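Local coordinates for protein butyryl-CoA dehydrogenase (Marinomonas mediterranea, PDB 6CXT) that belongs to the acyl-CoA dehydrogenase family of flavoproteins and binds flavin-adenine dinucleotide between its subunits, at residues I262-T267 with R336-L341; Q255-Q260 with N350-D355; M96-H101 with T105-L110. One frame throughout, in Å; residues are numbered along the deposited sequence.

Contact 1. Residues I262-T267 with R336-L341; sequences IEYANT and RVHGAL. With FAD (flavin-adenine dinucleotide), chain D.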
loop_
_atom_site.group_PDB
_atom_site.type_symbol
_atom_site.label_atom_id
_atom_site.label_comp_id
_atom_site.label_asym_id
_atom_site.label_seq_id
_atom_site.Cartn_x
_atom_site.Cartn_y
_atom_site.Cartn_z
ATOM N N ILE B 262 -14.904 10.785 12.556
ATOM C CA ILE B 262 -16.103 9.989 12.938
ATOM C C ILE B 262 -17.276 10.970 13.040
ATOM O O ILE B 262 -18.327 10.770 12.417
ATOM C CB ILE B 262 -15.873 9.223 14.244
ATOM C CG1 ILE B 262 -14.823 8.080 14.012
ATOM C CG2 ILE B 262 -17.194 8.647 14.776
ATOM C CD1 ILE B 262 -14.352 7.478 15.327
ATOM N N GLU B 263 -17.026 12.073 13.740
ATOM C CA GLU B 263 -18.060 13.137 13.890
ATOM C C GLU B 263 -18.517 13.659 12.552
ATOM O O GLU B 263 -19.739 13.735 12.254
ATOM C CB GLU B 263 -17.562 14.241 14.851
ATOM C CG GLU B 263 -18.467 15.488 14.991
ATOM C CD GLU B 263 -19.854 15.206 15.598
ATOM O OE1 GLU B 263 -20.753 16.082 15.455
ATOM O OE2 GLU B 263 -20.073 14.127 16.216
ATOM N N TYR B 264 -17.554 13.959 11.684
ATOM C CA TYR B 264 -17.894 14.497 10.398
ATOM C C TYR B 264 -18.635 13.478 9.534
ATOM O O TYR B 264 -19.598 13.816 8.857
ATOM C CB TYR B 264 -16.606 14.964 9.671
ATOM C CG TYR B 264 -16.923 15.810 8.473
ATOM C CD1 TYR B 264 -17.468 17.141 8.642
ATOM C CD2 TYR B 264 -16.795 15.308 7.205
ATOM C CE1 TYR B 264 -17.807 17.902 7.543
ATOM C CE2 TYR B 264 -17.129 16.087 6.074
ATOM C CZ TYR B 264 -17.639 17.390 6.289
ATOM O OH TYR B 264 -17.945 18.201 5.234
ATOM N N ALA B 265 -18.174 12.234 9.518
ATOM C CA ALA B 265 -18.789 11.275 8.633
ATOM C C ALA B 265 -20.218 10.955 9.155
ATOM O O ALA B 265 -21.012 10.511 8.381
ATOM C CB ALA B 265 -17.960 9.990 8.550
ATOM N N ASN B 266 -20.475 11.160 10.444
ATOM C CA ASN B 266 -21.844 10.933 11.023
ATOM C C ASN B 266 -22.756 12.145 10.856
ATOM O O ASN B 266 -23.954 12.038 11.098
ATOM C CB ASN B 266 -21.770 10.582 12.500
ATOM C CG ASN B 266 -21.368 9.141 12.742
ATOM O OD1 ASN B 266 -21.436 8.317 11.861
ATOM N ND2 ASN B 266 -20.962 8.844 13.951
ATOM N N THR B 267 -22.231 13.255 10.365
ATOM C CA THR B 267 -22.972 14.513 10.344
ATOM C C THR B 267 -23.142 14.915 8.920
ATOM O O THR B 267 -24.232 15.331 8.489
ATOM C CB THR B 267 -22.198 15.608 11.138
ATOM O OG1 THR B 267 -22.217 15.236 12.512
ATOM C CG2 THR B 267 -22.896 16.987 11.012
ATOM N N ARG B 336 -9.221 13.512 2.952
ATOM C CA ARG B 336 -10.124 12.786 2.115
ATOM C C ARG B 336 -11.570 12.726 2.672
ATOM O O ARG B 336 -12.483 12.929 1.967
ATOM C CB ARG B 336 -9.598 11.384 1.867
ATOM C CG ARG B 336 -8.316 11.264 1.077
ATOM C CD ARG B 336 -8.070 9.809 0.827
ATOM N NE ARG B 336 -6.788 9.422 0.288
ATOM C CZ ARG B 336 -6.463 9.441 -0.985
ATOM N NH1 ARG B 336 -7.271 9.943 -1.869
ATOM N NH2 ARG B 336 -5.297 9.000 -1.355
ATOM N N VAL B 337 -11.686 12.463 3.949
ATOM C CA VAL B 337 -12.972 12.270 4.626
ATOM C C VAL B 337 -13.700 13.628 4.611
ATOM O O VAL B 337 -14.922 13.673 4.382
ATOM C CB VAL B 337 -12.813 11.783 6.101
ATOM C CG1 VAL B 337 -14.122 11.950 6.928
ATOM C CG2 VAL B 337 -12.318 10.345 6.154
ATOM N N HIS B 338 -12.967 14.718 4.834
ATOM C CA HIS B 338 -13.592 16.034 4.978
ATOM C C HIS B 338 -13.859 16.703 3.621
ATOM O O HIS B 338 -14.538 17.733 3.587
ATOM C CB HIS B 338 -12.701 16.939 5.844
ATOM C CG HIS B 338 -12.833 16.662 7.296
ATOM N ND1 HIS B 338 -12.176 15.616 7.921
ATOM C CD2 HIS B 338 -13.595 17.253 8.249
ATOM C CE1 HIS B 338 -12.489 15.614 9.206
ATOM N NE2 HIS B 338 -13.348 16.597 9.430
ATOM N N GLY B 339 -13.280 16.182 2.530
ATOM C CA GLY B 339 -13.465 16.756 1.160
ATOM C C GLY B 339 -12.854 18.156 1.043
ATOM O O GLY B 339 -11.838 18.453 1.705
ATOM N N ALA B 340 -13.498 19.077 0.293
ATOM C CA ALA B 340 -12.959 20.471 0.131
ATOM C C ALA B 340 -12.796 21.158 1.423
ATOM O O ALA B 340 -11.779 21.911 1.664
ATOM C CB ALA B 340 -13.838 21.315 -0.823
ATOM N N LEU B 341 -13.722 20.890 2.346
ATOM C CA LEU B 341 -13.602 21.519 3.655
ATOM C C LEU B 341 -12.259 21.168 4.362
ATOM O O LEU B 341 -11.669 22.005 5.111
ATOM C CB LEU B 341 -14.830 21.192 4.531
ATOM C CG LEU B 341 -14.808 21.746 5.955
ATOM C CD1 LEU B 341 -14.886 23.279 5.933
ATOM C CD2 LEU B 341 -15.959 21.178 6.780
HETATM P PA FAD D . -18.261 15.379 0.177
HETATM O O1A FAD D . -18.990 15.133 -1.130
HETATM O O2A FAD D . -18.920 15.864 1.457
HETATM O O5B FAD D . -17.365 14.055 0.484
HETATM C C5B FAD D . -16.699 13.848 1.751
HETATM C C4B FAD D . -16.155 12.405 1.687
HETATM O O4B FAD D . -17.249 11.478 1.467
HETATM C C3B FAD D . -15.180 12.238 0.527
HETATM O O3B FAD D . -14.227 11.278 1.003
HETATM C C2B FAD D . -16.050 11.554 -0.551
HETATM O O2B FAD D . -15.289 10.819 -1.542
HETATM C C1B FAD D . -17.008 10.684 0.318
HETATM N N9A FAD D . -18.215 10.371 -0.475
HETATM C C8A FAD D . -19.219 11.219 -0.823
HETATM N N7A FAD D . -20.109 10.574 -1.657
HETATM C C5A FAD D . -19.652 9.305 -1.856
HETATM C C6A FAD D . -20.079 8.089 -2.596
HETATM N N6A FAD D . -21.216 8.076 -3.378
HETATM N N1A FAD D . -19.278 6.984 -2.504
HETATM C C2A FAD D . -18.118 6.948 -1.764
HETATM N N3A FAD D . -17.700 8.021 -1.054
HETATM C C4A FAD D . -18.395 9.192 -1.066
HETATM N N1 FAD D . -16.537 22.885 -7.208
HETATM C C2 FAD D . -17.078 23.657 -8.218
HETATM O O2 FAD D . -18.327 23.568 -8.374
HETATM N N3 FAD D . -16.345 24.489 -9.012
HETATM C C4 FAD D . -15.022 24.653 -8.810
HETATM O O4 FAD D . -14.381 25.417 -9.533
HETATM C C4X FAD D . -14.358 23.859 -7.719
HETATM N N5 FAD D . -13.044 23.975 -7.421
HETATM C C5X FAD D . -12.458 23.307 -6.388
HETATM C C6 FAD D . -11.071 23.509 -6.156
HETATM C C7 FAD D . -10.450 22.842 -5.080
HETATM C C7M FAD D . -8.986 23.093 -4.817
HETATM C C8 FAD D . -11.227 21.940 -4.212
HETATM C C8M FAD D . -10.569 21.219 -3.084
HETATM C C9 FAD D . -12.597 21.709 -4.457
HETATM C C9A FAD D . -13.228 22.373 -5.534
HETATM N N10 FAD D . -14.622 22.208 -5.814
HETATM C C10 FAD D . -15.201 22.949 -6.902
HETATM C "C1'" FAD D . -15.465 21.341 -5.004
HETATM C "C2'" FAD D . -15.145 19.865 -5.340
HETATM O "O2'" FAD D . -15.610 19.454 -6.637
HETATM C "C3'" FAD D . -15.659 18.996 -4.204
HETATM O "O3'" FAD D . -14.860 19.323 -3.049
HETATM C "C4'" FAD D . -15.770 17.480 -4.441
HETATM O "O4'" FAD D . -16.809 17.197 -5.433
HETATM C "C5'" FAD D . -16.126 16.739 -3.144
HETATM O "O5'" FAD D . -17.270 17.381 -2.567
HETATM P P FAD D . -17.238 17.775 -1.044
HETATM O O1P FAD D . -18.585 18.384 -0.643
HETATM O O2P FAD D . -16.033 18.622 -0.681
HETATM O O3P FAD D . -17.087 16.422 -0.194
HETATM O O HOH W 1 -17.281 17.433 2.966
#
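Y264 lays one face of its phenol ring on the imidazole of H338 while its hydroxyl reaches a water shared with FAD. The rings form an offset stack, centroids 4.5 Å apart and planes tilted by 22°. H338 CD2 lies nearest, 3.6 Å from Y264 CG and over the rim of that ring. Y264 gets there because its CG stands anti to the backbone N, chi1 -167°, sending the ring off helix 248-267 and across the end of helix 313-338. H338 ND1 is bonded to S334 O of its own helix, which should restrain the imidazole's rotation and leaves NE2 beside Y264 CB. Near the plane of the phenol, at its edge, comes the carbonyl V337 O, 3.7 Å from Y264 CE2; L341 CD2 approaches obliquely, 3.8 Å from Y264 CE1. This junction belongs to the helical C-terminal domain of the acyl-CoA dehydrogenase fold, at an FAD site completed by a second subunit. There S126, S132 and T158 of that subunit, among others, bond the cofactor, and its Y156 packs on A340 and L341. The water, in the plane of the phenol ring, lies 2.8 Å from H338 O and 2.7 Å from FAD O2A, so the tyrosine meets the diphosphate indirectly. G339 leaves the helix with positive phi, and the following amide, A340 N, donates to FAD O2P at 2.8 Å, nearly straight at 167°. One turn earlier, FAD O3B on the adenosine ribose donates to R336 O, 2.6 Å away.

Contact 2. Residues Q255-Q260 with N350-D355; sequences QRDLNQ and NNSIKD. With EDO (1,2-ethanediol), chain E.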
loop_
_atom_site.group_PDB
_atom_site.type_symbol
_atom_site.label_atom_id
_atom_site.label_comp_id
_atom_site.label_asym_id
_atom_site.label_seq_id
_atom_site.Cartn_x
_atom_site.Cartn_y
_atom_site.Cartn_z
ATOM N N GLN B 255 -5.589 10.517 17.502
ATOM C CA GLN B 255 -6.909 10.283 18.193
ATOM C C GLN B 255 -7.842 11.429 17.843
ATOM O O GLN B 255 -9.011 11.213 17.477
ATOM C CB GLN B 255 -6.753 10.161 19.727
ATOM C CG GLN B 255 -8.093 9.803 20.416
ATOM C CD GLN B 255 -8.642 8.451 19.929
ATOM O OE1 GLN B 255 -7.996 7.420 20.114
ATOM N NE2 GLN B 255 -9.829 8.447 19.310
ATOM N N ARG B 256 -7.301 12.649 17.831
ATOM C CA ARG B 256 -8.067 13.823 17.424
ATOM C C ARG B 256 -8.538 13.775 15.967
ATOM O O ARG B 256 -9.723 14.009 15.697
ATOM C CB ARG B 256 -7.327 15.152 17.715
ATOM C CG ARG B 256 -8.159 16.372 17.249
ATOM C CD ARG B 256 -7.474 17.745 17.533
ATOM N NE ARG B 256 -6.165 17.832 16.869
ATOM C CZ ARG B 256 -4.979 17.866 17.492
ATOM N NH1 ARG B 256 -4.877 17.855 18.842
ATOM N NH2 ARG B 256 -3.872 17.975 16.752
ATOM N N ASP B 257 -7.632 13.495 15.029
ATOM C CA ASP B 257 -8.006 13.245 13.644
ATOM C C ASP B 257 -9.162 12.233 13.531
ATOM O O ASP B 257 -10.135 12.461 12.803
ATOM C CB ASP B 257 -6.822 12.640 12.837
ATOM C CG ASP B 257 -5.739 13.684 12.455
ATOM O OD1 ASP B 257 -5.978 14.928 12.612
ATOM O OD2 ASP B 257 -4.654 13.235 11.939
ATOM N N LEU B 258 -9.021 11.122 14.216
ATOM C CA LEU B 258 -10.017 10.040 14.143
ATOM C C LEU B 258 -11.384 10.508 14.679
ATOM O O LEU B 258 -12.402 10.301 14.029
ATOM C CB LEU B 258 -9.527 8.831 14.909
ATOM C CG LEU B 258 -10.485 7.633 15.001
ATOM C CD1 LEU B 258 -10.828 7.129 13.585
ATOM C CD2 LEU B 258 -9.821 6.499 15.802
ATOM N N ASN B 259 -11.372 11.116 15.851
ATOM C CA ASN B 259 -12.596 11.708 16.459
ATOM C C ASN B 259 -13.263 12.683 15.547
ATOM O O ASN B 259 -14.499 12.628 15.359
ATOM C CB ASN B 259 -12.267 12.396 17.786
ATOM C CG ASN B 259 -11.932 11.428 18.864
ATOM O OD1 ASN B 259 -12.117 10.229 18.726
ATOM N ND2 ASN B 259 -11.354 11.930 19.931
ATOM N N GLN B 260 -12.477 13.582 14.946
ATOM C CA GLN B 260 -13.013 14.517 13.944
ATOM C C GLN B 260 -13.612 13.807 12.711
ATOM O O GLN B 260 -14.696 14.167 12.253
ATOM C CB GLN B 260 -11.968 15.562 13.467
ATOM C CG GLN B 260 -11.630 16.549 14.575
ATOM C CD GLN B 260 -10.406 17.399 14.270
ATOM O OE1 GLN B 260 -9.652 17.144 13.322
ATOM N NE2 GLN B 260 -10.171 18.374 15.121
ATOM N N ASN B 350 -6.024 20.275 7.947
ATOM C CA ASN B 350 -4.873 20.079 7.026
ATOM C C ASN B 350 -3.527 20.303 7.762
ATOM O O ASN B 350 -2.472 20.075 7.181
ATOM C CB ASN B 350 -5.009 20.891 5.718
ATOM C CG ASN B 350 -5.003 22.394 5.941
ATOM O OD1 ASN B 350 -4.455 22.898 6.943
ATOM N ND2 ASN B 350 -5.542 23.137 4.976
ATOM N N ASN B 351 -3.553 20.691 9.045
ATOM C CA ASN B 351 -2.262 20.733 9.808
ATOM C C ASN B 351 -1.701 19.342 10.107
ATOM O O ASN B 351 -0.485 19.184 10.226
ATOM C CB ASN B 351 -2.400 21.486 11.120
ATOM C CG ASN B 351 -2.410 22.961 10.898
ATOM O OD1 ASN B 351 -1.751 23.481 9.996
ATOM N ND2 ASN B 351 -3.215 23.633 11.656
ATOM N N SER B 352 -2.542 18.323 10.146
ATOM C CA SER B 352 -2.032 17.008 10.428
ATOM C C SER B 352 -1.058 16.583 9.338
ATOM O O SER B 352 0.026 16.102 9.699
ATOM C CB SER B 352 -3.153 15.943 10.554
ATOM O OG SER B 352 -3.914 16.371 11.632
ATOM N N ILE B 353 -1.429 16.680 8.045
ATOM C CA ILE B 353 -0.496 16.183 7.020
ATOM C C ILE B 353 0.809 17.026 7.015
ATOM O O ILE B 353 1.911 16.473 6.838
ATOM C CB ILE B 353 -1.093 16.112 5.578
ATOM C CG1 ILE B 353 -0.143 15.407 4.587
ATOM C CG2 ILE B 353 -1.524 17.509 5.052
ATOM C CD1 ILE B 353 0.390 13.986 4.997
ATOM N N LYS B 354 0.659 18.339 7.181
ATOM C CA LYS B 354 1.829 19.252 7.143
ATOM C C LYS B 354 2.809 18.908 8.264
ATOM O O LYS B 354 4.026 18.884 8.048
ATOM C CB LYS B 354 1.352 20.719 7.237
ATOM C CG LYS B 354 0.614 21.151 5.953
ATOM C CD LYS B 354 0.385 22.649 5.954
ATOM C CE LYS B 354 -0.725 22.992 6.932
ATOM N NZ LYS B 354 -0.746 24.484 7.026
ATOM N N ASP B 355 2.270 18.601 9.426
ATOM C CA ASP B 355 3.078 18.264 10.596
ATOM C C ASP B 355 3.598 16.875 10.510
ATOM O O ASP B 355 4.760 16.625 10.875
ATOM C CB ASP B 355 2.262 18.441 11.901
ATOM C CG ASP B 355 1.865 19.900 12.124
ATOM O OD1 ASP B 355 2.383 20.832 11.418
ATOM O OD2 ASP B 355 1.027 20.152 13.017
HETATM C C1 EDO E . 1.854 24.763 14.201
HETATM O O1 EDO E . 2.870 24.777 15.216
HETATM C C2 EDO E . 0.741 23.706 14.409
HETATM O O2 EDO E . 1.421 22.430 14.423
HETATM O O HOH W 2 -3.312 18.259 13.719
#
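D257 and S352 meet through a single hydrogen bond between the flanks of two helices. D257 CB points toward helix 351-359, and its CG, anti to the carbonyl carbon at chi1 -76°, comes within 3.4 Å of S352 OG. Beyond CG the carboxylate divides its work. OD1 accepts a hydrogen bond from S352 OG at 2.7 Å on its syn lone pair, the side facing the other oxygen. OD2 lies 3.4 Å from S352 CB and is hydrogen-bonded to S330 OG on helix 313-338, so each oxygen of this buried acid has a serine hydroxyl; the two bonds probably fix the turn of the carboxylate. S352 OG, donor to OD1, accepts a hydrogen bond from a water 2.9 Å away. That water, at the edge of the R256 guanidinium and in its plane, accepts from R256 NH2 at 3.1 Å. R256 thus reaches S352 through solvent, while its NH1 is bonded to Q76 O of helix 64-77. One buried carboxylate in this way joins helices 248-267, 313-338 and 351-359 in the helical C-terminal domain of the acyl-CoA dehydrogenase fold.

Contact 3. Residues M96-H101 with T105-L110; sequences MPILEH and TLKHQL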
loop_
_atom_site.group_PDB
_atom_site.type_symbol
_atom_site.label_atom_id
_atom_site.label_comp_id
_atom_site.label_asym_id
_atom_site.label_seq_id
_atom_site.Cartn_x
_atom_site.Cartn_y
_atom_site.Cartn_z
ATOM N N MET B 96 17.191 15.550 29.036
ATOM C CA MET B 96 17.558 14.189 29.427
ATOM C C MET B 96 19.075 13.852 29.320
ATOM O O MET B 96 19.631 13.278 30.265
ATOM C CB MET B 96 16.652 13.140 28.720
ATOM C CG MET B 96 15.193 13.254 29.137
ATOM S SD MET B 96 14.839 13.219 30.920
ATOM C CE MET B 96 15.342 11.534 31.283
ATOM N N PRO B 97 19.765 14.219 28.219
ATOM C CA PRO B 97 21.193 13.958 28.252
ATOM C C PRO B 97 21.939 14.764 29.341
ATOM O O PRO B 97 22.983 14.305 29.837
ATOM C CB PRO B 97 21.708 14.406 26.897
ATOM C CG PRO B 97 20.540 14.866 26.141
ATOM C CD PRO B 97 19.292 14.549 26.862
ATOM N N ILE B 98 21.420 15.941 29.672
ATOM C CA ILE B 98 21.983 16.733 30.753
ATOM C C ILE B 98 21.811 15.954 32.046
ATOM O O ILE B 98 22.793 15.788 32.780
ATOM C CB ILE B 98 21.350 18.139 30.840
ATOM C CG1 ILE B 98 21.910 18.980 29.693
ATOM C CG2 ILE B 98 21.605 18.808 32.220
ATOM C CD1 ILE B 98 21.130 20.266 29.426
ATOM N N LEU B 99 20.569 15.532 32.332
ATOM C CA LEU B 99 20.269 14.687 33.473
ATOM C C LEU B 99 21.155 13.434 33.516
ATOM O O LEU B 99 21.704 13.116 34.577
ATOM C CB LEU B 99 18.782 14.306 33.552
ATOM C CG LEU B 99 18.326 13.426 34.726
ATOM C CD1 LEU B 99 18.484 14.155 36.081
ATOM C CD2 LEU B 99 16.879 13.009 34.552
ATOM N N GLU B 100 21.343 12.757 32.387
ATOM C CA GLU B 100 22.062 11.483 32.371
ATOM C C GLU B 100 23.580 11.552 32.341
ATOM O O GLU B 100 24.235 10.588 32.740
ATOM C CB GLU B 100 21.541 10.576 31.246
ATOM C CG GLU B 100 20.038 10.382 31.403
ATOM C CD GLU B 100 19.469 9.341 30.475
ATOM O OE1 GLU B 100 19.952 9.186 29.324
ATOM O OE2 GLU B 100 18.528 8.677 30.944
ATOM N N HIS B 101 24.138 12.661 31.871
ATOM C CA HIS B 101 25.577 12.757 31.568
ATOM C C HIS B 101 26.251 14.034 31.996
ATOM O O HIS B 101 27.457 14.198 31.759
ATOM C CB HIS B 101 25.830 12.574 30.090
ATOM C CG HIS B 101 25.350 11.259 29.578
ATOM N ND1 HIS B 101 26.048 10.084 29.774
ATOM C CD2 HIS B 101 24.208 10.922 28.932
ATOM C CE1 HIS B 101 25.364 9.083 29.251
ATOM N NE2 HIS B 101 24.247 9.567 28.729
ATOM N N THR B 105 27.216 19.498 39.213
ATOM C CA THR B 105 27.169 20.962 39.217
ATOM C C THR B 105 26.402 21.502 37.991
ATOM O O THR B 105 25.511 22.361 38.120
ATOM C CB THR B 105 28.568 21.615 39.468
ATOM O OG1 THR B 105 29.492 21.271 38.429
ATOM C CG2 THR B 105 29.140 21.091 40.798
ATOM N N LEU B 106 26.722 20.960 36.818
ATOM C CA LEU B 106 25.962 21.298 35.601
ATOM C C LEU B 106 24.442 21.013 35.757
ATOM O O LEU B 106 23.606 21.907 35.500
ATOM C CB LEU B 106 26.592 20.659 34.351
ATOM C CG LEU B 106 26.154 21.320 33.021
ATOM C CD1 LEU B 106 26.721 22.716 32.769
ATOM C CD2 LEU B 106 26.510 20.415 31.867
ATOM N N LYS B 107 24.097 19.834 36.283
ATOM C CA LYS B 107 22.699 19.503 36.539
ATOM C C LYS B 107 21.961 20.478 37.467
ATOM O O LYS B 107 20.853 20.922 37.138
ATOM C CB LYS B 107 22.527 18.060 36.994
ATOM C CG LYS B 107 22.988 17.066 35.946
ATOM C CD LYS B 107 22.708 15.643 36.345
ATOM C CE LYS B 107 23.462 15.236 37.593
ATOM N NZ LYS B 107 23.596 13.758 37.700
ATOM N N HIS B 108 22.568 20.829 38.613
ATOM C CA HIS B 108 21.972 21.843 39.502
ATOM C C HIS B 108 21.938 23.228 38.901
ATOM O O HIS B 108 20.993 23.980 39.140
ATOM C CB HIS B 108 22.627 21.836 40.898
ATOM C CG HIS B 108 22.167 20.682 41.728
ATOM N ND1 HIS B 108 22.953 19.574 41.965
ATOM C CD2 HIS B 108 20.965 20.423 42.299
ATOM C CE1 HIS B 108 22.274 18.708 42.699
ATOM N NE2 HIS B 108 21.061 19.193 42.902
ATOM N N GLN B 109 22.934 23.554 38.096
ATOM C CA GLN B 109 22.944 24.849 37.416
ATOM C C GLN B 109 21.836 24.957 36.335
ATOM O O GLN B 109 21.145 25.970 36.252
ATOM C CB GLN B 109 24.293 25.063 36.769
ATOM C CG GLN B 109 24.587 26.485 36.314
ATOM C CD GLN B 109 25.955 26.572 35.638
ATOM O OE1 GLN B 109 26.973 26.169 36.218
ATOM N NE2 GLN B 109 25.984 27.065 34.390
ATOM N N LEU B 110 21.660 23.908 35.535
ATOM C CA LEU B 110 20.831 24.005 34.323
ATOM C C LEU B 110 19.412 23.513 34.462
ATOM O O LEU B 110 18.513 24.145 33.929
ATOM C CB LEU B 110 21.502 23.296 33.142
ATOM C CG LEU B 110 22.889 23.719 32.703
ATOM C CD1 LEU B 110 23.357 22.963 31.481
ATOM C CD2 LEU B 110 22.962 25.205 32.441
HETATM O O HOH W 3 24.655 12.951 35.424
HETATM O O HOH W 4 20.946 12.025 37.324
#
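K107 lies along the backbone carbonyls of I98 and L99, while I98 and L110 touch beside it through one methyl each. The two helices form a hairpin in the helical N-terminal domain of the acyl-CoA dehydrogenase fold: helix 81-101 comes in, a short turn reverses the chain, and helix 104-114 returns roughly antiparallel. The axes of the two short segments, 96-101 and 105-110, run at 145° to each other and approach to 9.1 Å. On one flank of the hairpin the contact is apolar. The side chains of I98 and L110 cross at about a right angle, touching only through their terminal methyls, I98 CD1 and L110 CD1, 4.1 Å apart. Both also rest on V185 of strand 181-187, and I98 is packed further by L111 and L114 on the returning helix, so this flank of the hairpin faces the neighbouring sheet. The other flank is built differently, an aliphatic chain laid against peptide oxygens. K107 CG is 3.4 Å from I98 O, and K107 CD is 3.2 Å from L99 O, in the last turn of helix 81-101. L99 CB points away from the partner helix, yet its CD1 end comes back to loose contact with K107 CD; the side chain also packs on P52 and Y55. The lysine bends at chi3, -63°, and beyond CD it draws off from L99 O, so the ammonium makes no direct bond to that oxygen. It has a salt bridge to E104 and a hydrogen bond to Y55 OH, and its charge close to the C-terminal end of a helix is probably favourable. Two waters span the remaining gap: each donates to L99 O at 3.1 Å and accepts from K107 NZ, one at 2.6 Å and the other at 3.2 Å.

From the N terminus, contact 3 comes first and closes a loop of only three residues, turning helix 81-101 into helix 104-114 within the N-terminal domain. The chain then passes through the strands of the middle domain before helix 248-267 opens contact 2 and, about two turns later, contact 1. Contact 1 closes at 336-341 and contact 2 at 350-355, so the first is nested inside the second. Their centres are 12 Å apart, and they touch where H338 packs on Q260. Together they tie helix 248-267 to the later helices of the C-terminal domain, beside a second subunit. Contact 3 lies on the opposite side of the chain's centre.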